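Local coordinates for probable transcriptional regulator, TetR family protein (PDB 3BJB) that probably acts as a TetR-family transcription factor, binding regulatory DNA through a helix-turn-helix domain, at residues B[109-114]-B[172-177]; B[29-34]-B[71-76]. All coordinates share one frame; numbering follows the deposited sequence.

Interaction 1: B[109-114]-B[172-177]; sequences GLLRRP and GVIQSC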
loop_
_atom_site.group_PDB
_atom_site.type_symbol
_atom_site.label_atom_id
_atom_site.label_comp_id
_atom_site.label_asym_id
_atom_site.label_seq_id
_atom_site.Cartn_x
_atom_site.Cartn_y
_atom_site.Cartn_z
ATOM N N GLY B 109 -9.364 9.526 -11.389
ATOM C CA GLY B 109 -8.526 10.727 -11.336
ATOM C C GLY B 109 -7.097 10.547 -10.857
ATOM O O GLY B 109 -6.228 11.286 -11.267
ATOM N N LEU B 110 -6.852 9.572 -9.990
ATOM C CA LEU B 110 -5.495 9.143 -9.642
ATOM C C LEU B 110 -4.772 8.469 -10.794
ATOM O O LEU B 110 -3.618 8.808 -11.100
ATOM C CB LEU B 110 -5.520 8.164 -8.468
ATOM C CG LEU B 110 -4.971 8.523 -7.078
ATOM C CD1 LEU B 110 -5.349 9.914 -6.630
ATOM C CD2 LEU B 110 -5.548 7.532 -6.102
ATOM N N LEU B 111 -5.430 7.485 -11.409
ATOM C CA LEU B 111 -4.868 6.742 -12.531
ATOM C C LEU B 111 -4.604 7.623 -13.741
ATOM O O LEU B 111 -3.833 7.231 -14.592
ATOM C CB LEU B 111 -5.778 5.610 -12.907
ATOM C CG LEU B 111 -5.588 4.160 -12.444
ATOM C CD1 LEU B 111 -4.582 3.875 -11.314
ATOM C CD2 LEU B 111 -6.937 3.688 -12.038
ATOM N N ARG B 112 -5.209 8.814 -13.805
ATOM C CA ARG B 112 -4.981 9.752 -14.916
ATOM C C ARG B 112 -3.639 10.498 -14.842
ATOM O O ARG B 112 -3.181 11.042 -15.836
ATOM C CB ARG B 112 -6.087 10.811 -14.985
ATOM C CG ARG B 112 -7.482 10.352 -15.454
ATOM C CD ARG B 112 -8.276 11.545 -16.089
ATOM N NE ARG B 112 -9.057 12.399 -15.171
ATOM C CZ ARG B 112 -8.599 13.494 -14.531
ATOM N NH1 ARG B 112 -7.319 13.914 -14.678
ATOM N NH2 ARG B 112 -9.434 14.181 -13.724
ATOM N N ARG B 113 -3.054 10.591 -13.650
ATOM C CA ARG B 113 -1.700 11.112 -13.469
ATOM C C ARG B 113 -0.977 10.128 -12.581
ATOM O O ARG B 113 -0.978 10.285 -11.345
ATOM C CB ARG B 113 -1.685 12.508 -12.847
ATOM C CG ARG B 113 -2.544 13.520 -13.597
ATOM C CD ARG B 113 -3.453 14.239 -12.618
ATOM N NE ARG B 113 -2.940 15.565 -12.293
ATOM C CZ ARG B 113 -3.371 16.299 -11.275
ATOM N NH1 ARG B 113 -4.309 15.821 -10.454
ATOM N NH2 ARG B 113 -2.846 17.506 -11.069
ATOM N N PRO B 114 -0.365 9.094 -13.211
ATOM C CA PRO B 114 0.185 7.987 -12.463
ATOM C C PRO B 114 1.345 8.500 -11.682
ATOM O O PRO B 114 1.493 8.186 -10.485
ATOM C CB PRO B 114 0.663 7.009 -13.556
ATOM C CG PRO B 114 -0.060 7.447 -14.812
ATOM C CD PRO B 114 -0.154 8.924 -14.664
ATOM N N GLY B 172 -4.485 -0.446 -1.593
ATOM C CA GLY B 172 -3.747 -1.582 -2.126
ATOM C C GLY B 172 -4.020 -1.786 -3.607
ATOM O O GLY B 172 -3.089 -1.989 -4.388
ATOM N N VAL B 173 -5.300 -1.689 -3.990
ATOM C CA VAL B 173 -5.705 -1.946 -5.353
ATOM C C VAL B 173 -5.077 -0.923 -6.282
ATOM O O VAL B 173 -4.597 -1.287 -7.392
ATOM C CB VAL B 173 -7.236 -1.912 -5.499
ATOM C CG1 VAL B 173 -7.628 -2.220 -6.922
ATOM C CG2 VAL B 173 -7.922 -2.884 -4.461
ATOM N N ILE B 174 -5.075 0.348 -5.856
ATOM C CA ILE B 174 -4.479 1.403 -6.675
ATOM C C ILE B 174 -2.984 1.164 -6.844
ATOM O O ILE B 174 -2.471 1.197 -7.957
ATOM C CB ILE B 174 -4.674 2.815 -6.089
ATOM C CG1 ILE B 174 -6.111 3.024 -5.692
ATOM C CG2 ILE B 174 -4.382 3.852 -7.162
ATOM C CD1 ILE B 174 -7.005 3.124 -6.885
ATOM N N GLN B 175 -2.303 0.910 -5.737
ATOM C CA GLN B 175 -0.873 0.743 -5.726
ATOM C C GLN B 175 -0.554 -0.344 -6.749
ATOM O O GLN B 175 0.333 -0.209 -7.603
ATOM C CB GLN B 175 -0.448 0.293 -4.324
ATOM C CG GLN B 175 0.833 0.940 -3.759
ATOM C CD GLN B 175 0.916 0.829 -2.201
ATOM O OE1 GLN B 175 0.048 0.226 -1.568
ATOM N NE2 GLN B 175 1.979 1.411 -1.603
ATOM N N SER B 176 -1.344 -1.403 -6.651
ATOM C CA SER B 176 -1.265 -2.551 -7.511
ATOM C C SER B 176 -1.465 -2.238 -9.001
ATOM O O SER B 176 -0.722 -2.720 -9.867
ATOM C CB SER B 176 -2.259 -3.570 -7.011
ATOM O OG SER B 176 -2.409 -4.569 -7.960
ATOM N N CYS B 177 -2.480 -1.422 -9.256
ATOM C CA CYS B 177 -2.772 -0.838 -10.548
ATOM C C CYS B 177 -1.652 0.030 -11.128
ATOM O O CYS B 177 -1.274 -0.122 -12.278
ATOM C CB CYS B 177 -4.040 0.000 -10.414
ATOM S SG CYS B 177 -4.984 0.102 -11.940
#

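Interaction 2: B[29-34]-B[71-76]; sequences EAAIEL and VAVMVD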
loop_
_atom_site.group_PDB
_atom_site.type_symbol
_atom_site.label_atom_id
_atom_site.label_comp_id
_atom_site.label_asym_id
_atom_site.label_seq_id
_atom_site.Cartn_x
_atom_site.Cartn_y
_atom_site.Cartn_z
ATOM N N GLU B 29 1.147 23.678 -5.511
ATOM C CA GLU B 29 1.103 23.784 -6.962
ATOM C C GLU B 29 2.353 23.164 -7.556
ATOM O O GLU B 29 2.280 22.158 -8.295
ATOM C CB GLU B 29 1.041 25.253 -7.369
ATOM C CG GLU B 29 0.073 25.578 -8.501
ATOM C CD GLU B 29 -1.374 25.451 -8.067
ATOM O OE1 GLU B 29 -2.116 26.445 -8.196
ATOM O OE2 GLU B 29 -1.761 24.358 -7.582
ATOM N N ALA B 30 3.489 23.751 -7.184
ATOM C CA ALA B 30 4.797 23.391 -7.715
ATOM C C ALA B 30 5.161 21.950 -7.429
ATOM O O ALA B 30 5.774 21.285 -8.268
ATOM C CB ALA B 30 5.850 24.299 -7.150
ATOM N N ALA B 31 4.789 21.476 -6.240
ATOM C CA ALA B 31 5.049 20.116 -5.839
ATOM C C ALA B 31 4.361 19.206 -6.853
ATOM O O ALA B 31 5.023 18.304 -7.433
ATOM C CB ALA B 31 4.582 19.877 -4.442
ATOM N N ILE B 32 3.083 19.513 -7.130
ATOM C CA ILE B 32 2.266 18.777 -8.108
ATOM C C ILE B 32 2.892 18.668 -9.520
ATOM O O ILE B 32 2.962 17.557 -10.072
ATOM C CB ILE B 32 0.805 19.309 -8.168
ATOM C CG1 ILE B 32 0.061 18.953 -6.882
ATOM C CG2 ILE B 32 0.045 18.750 -9.396
ATOM C CD1 ILE B 32 -1.056 19.905 -6.563
ATOM N N GLU B 33 3.355 19.787 -10.079
ATOM C CA GLU B 33 4.071 19.800 -11.367
ATOM C C GLU B 33 5.350 18.975 -11.377
ATOM O O GLU B 33 5.668 18.312 -12.371
ATOM C CB GLU B 33 4.509 21.209 -11.773
ATOM C CG GLU B 33 3.714 22.348 -11.213
ATOM C CD GLU B 33 3.805 23.549 -12.114
ATOM O OE1 GLU B 33 4.757 24.358 -11.944
ATOM O OE2 GLU B 33 2.948 23.661 -13.018
ATOM N N LEU B 34 6.116 19.035 -10.297
ATOM C CA LEU B 34 7.352 18.264 -10.286
ATOM C C LEU B 34 7.095 16.770 -10.187
ATOM O O LEU B 34 7.718 15.977 -10.894
ATOM C CB LEU B 34 8.329 18.786 -9.245
ATOM C CG LEU B 34 9.016 20.000 -9.887
ATOM C CD1 LEU B 34 8.891 21.328 -9.081
ATOM C CD2 LEU B 34 10.451 19.644 -10.230
ATOM N N VAL B 71 2.181 14.419 1.540
ATOM C CA VAL B 71 1.026 14.101 2.355
ATOM C C VAL B 71 0.058 15.274 2.335
ATOM O O VAL B 71 -1.141 15.086 2.156
ATOM C CB VAL B 71 1.441 13.764 3.785
ATOM C CG1 VAL B 71 0.236 13.869 4.736
ATOM C CG2 VAL B 71 2.060 12.369 3.828
ATOM N N ALA B 72 0.579 16.486 2.489
ATOM C CA ALA B 72 -0.232 17.696 2.350
ATOM C C ALA B 72 -0.790 17.830 0.930
ATOM O O ALA B 72 -1.882 18.355 0.764
ATOM C CB ALA B 72 0.574 18.942 2.725
ATOM N N VAL B 73 -0.044 17.389 -0.092
ATOM C CA VAL B 73 -0.552 17.445 -1.476
ATOM C C VAL B 73 -1.743 16.513 -1.588
ATOM O O VAL B 73 -2.773 16.912 -2.096
ATOM C CB VAL B 73 0.512 17.116 -2.565
ATOM C CG1 VAL B 73 -0.147 16.705 -3.863
ATOM C CG2 VAL B 73 1.418 18.301 -2.828
HETATM N N MSE B 74 -1.597 15.284 -1.096
HETATM C CA MSE B 74 -2.682 14.307 -1.015
HETATM C C MSE B 74 -3.969 14.839 -0.310
HETATM O O MSE B 74 -5.071 14.705 -0.827
HETATM C CB MSE B 74 -2.154 13.063 -0.320
HETATM C CG MSE B 74 -3.204 12.042 0.024
HETATM SE SE MSE B 74 -3.399 10.654 -1.326
HETATM C CE MSE B 74 -4.231 11.695 -2.757
ATOM N N VAL B 75 -3.809 15.446 0.864
ATOM C CA VAL B 75 -4.915 16.035 1.627
ATOM C C VAL B 75 -5.650 17.107 0.821
ATOM O O VAL B 75 -6.903 17.120 0.777
ATOM C CB VAL B 75 -4.406 16.596 2.987
ATOM C CG1 VAL B 75 -5.369 17.599 3.599
ATOM C CG2 VAL B 75 -4.118 15.457 3.946
ATOM N N ASP B 76 -4.882 17.995 0.180
ATOM C CA ASP B 76 -5.442 18.983 -0.755
ATOM C C ASP B 76 -6.200 18.318 -1.916
ATOM O O ASP B 76 -7.237 18.816 -2.359
ATOM C CB ASP B 76 -4.335 19.893 -1.304
ATOM C CG ASP B 76 -4.833 20.857 -2.395
ATOM O OD1 ASP B 76 -5.617 21.800 -2.087
ATOM O OD2 ASP B 76 -4.414 20.665 -3.561
#

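Interaction 1: B[109-114]-B[172-177]
The backbone oxygen of Leu-110, whose side chain faces Ile-174 on the other segment, is held twice: Arg-113 N donates to Leu-110 O at 3.2 Å, and the hydroxyl of Ser-117 also bonds to it. These bonds shape the turn between helix 95-111 and helix 114-126. Arg-113 is the N-cap there, and Pro-114 suits the first turn, where no helical amide bond is required of its nitrogen. The contact itself is purely apolar. The backbones come nearest at Leu-111 and Ile-174, whose CA atoms are 7.9 Å apart, and aliphatic branches and a thiol meet between them. The CG2 methyl of Ile-174 does the reaching: chi1 of -48° turns CG1 beside the backbone N and leaves CG2 anti to it, where it touches both leucines. Leu-110 CD2 lies 4.0 Å from Ile-174 CG2, the two side chains crossing nearly at a right angle. Leu-111 CD1 comes within 4.2 Å of that same methyl. One turn on, Cys-177, small enough for close packing, sets its sulfur against the isopropyl fork of Leu-111, with SG 3.8 Å from CD1 and 4.1 Å from CD2. An alanine in place of Leu-111 would remove this fork and would probably open a gap beside the Cys-177 sulfur, leaving Ile-174 CG2 with Leu-110 as its remaining partner across the contact. In the all-helical C-terminal domain, helix 184-198 flanks the contact through Ile-184 on Leu-111 and Ala-187 on Cys-177, while Met-120 and Ile-121 of helix 114-126 pack on Leu-110.

Interaction 2: B[29-34]-B[71-76]
Ile-32 and Val-73 bring two helices together where their backbones come nearest, CA to CA 7.3 Å. This joins the first helix of the TetR-type DNA-binding domain, 22-37, to helix 66-86, which leads from the predicted helix-turn-helix into the C-terminal domain. The short reach of Ala-31 and Val-73 is consistent with this spacing. Val-73 points at the opposite helix and divides its two methyls between neighbouring residues. Chi1 of 160° places CG1 anti to the backbone N, and this branch meets Ile-32 CG1 at 3.8 Å. Ile-32 makes that contact with a methylene midway along its longer branch, the two side chains meeting at a slant. Leu-116 of helix 114-126 also touches Ile-32, and Met-120 of the same helix touches Val-73, so the core continues past the pair. Toward one margin the surface turns acidic: Glu-29 OE2 and Asp-76 OD2 remain 6.1 Å apart, and their like charges probably disfavour a closer approach; Asp-76 has a long, weak ion pair with Arg-80. Ala-31 points toward helix 66-86, and its single methyl needs little room: Ala-31 CB rests 3.9 Å from Val-73 CG2.

Both segments of interaction 2 come earlier in the chain than those of interaction 1. Their centres lie 16 Å apart; interaction 2 belongs to the DNA-binding domain, interaction 1 to the C-terminal domain. Helix 66-86 of interaction 2 is followed by helix 95-111 of interaction 1, and the turn after the latter brings the two into touch, Arg-113 NH2 lying 3.6 Å from Ile-32 CG2. Helix 114-126 adds a second connection, its Met-120 packing on both Val-73 and Leu-110. The DNA-binding domain is thus packed directly against the C-terminal helices, a route by which, as in other TetR regulators, changes in one domain could pass to the other.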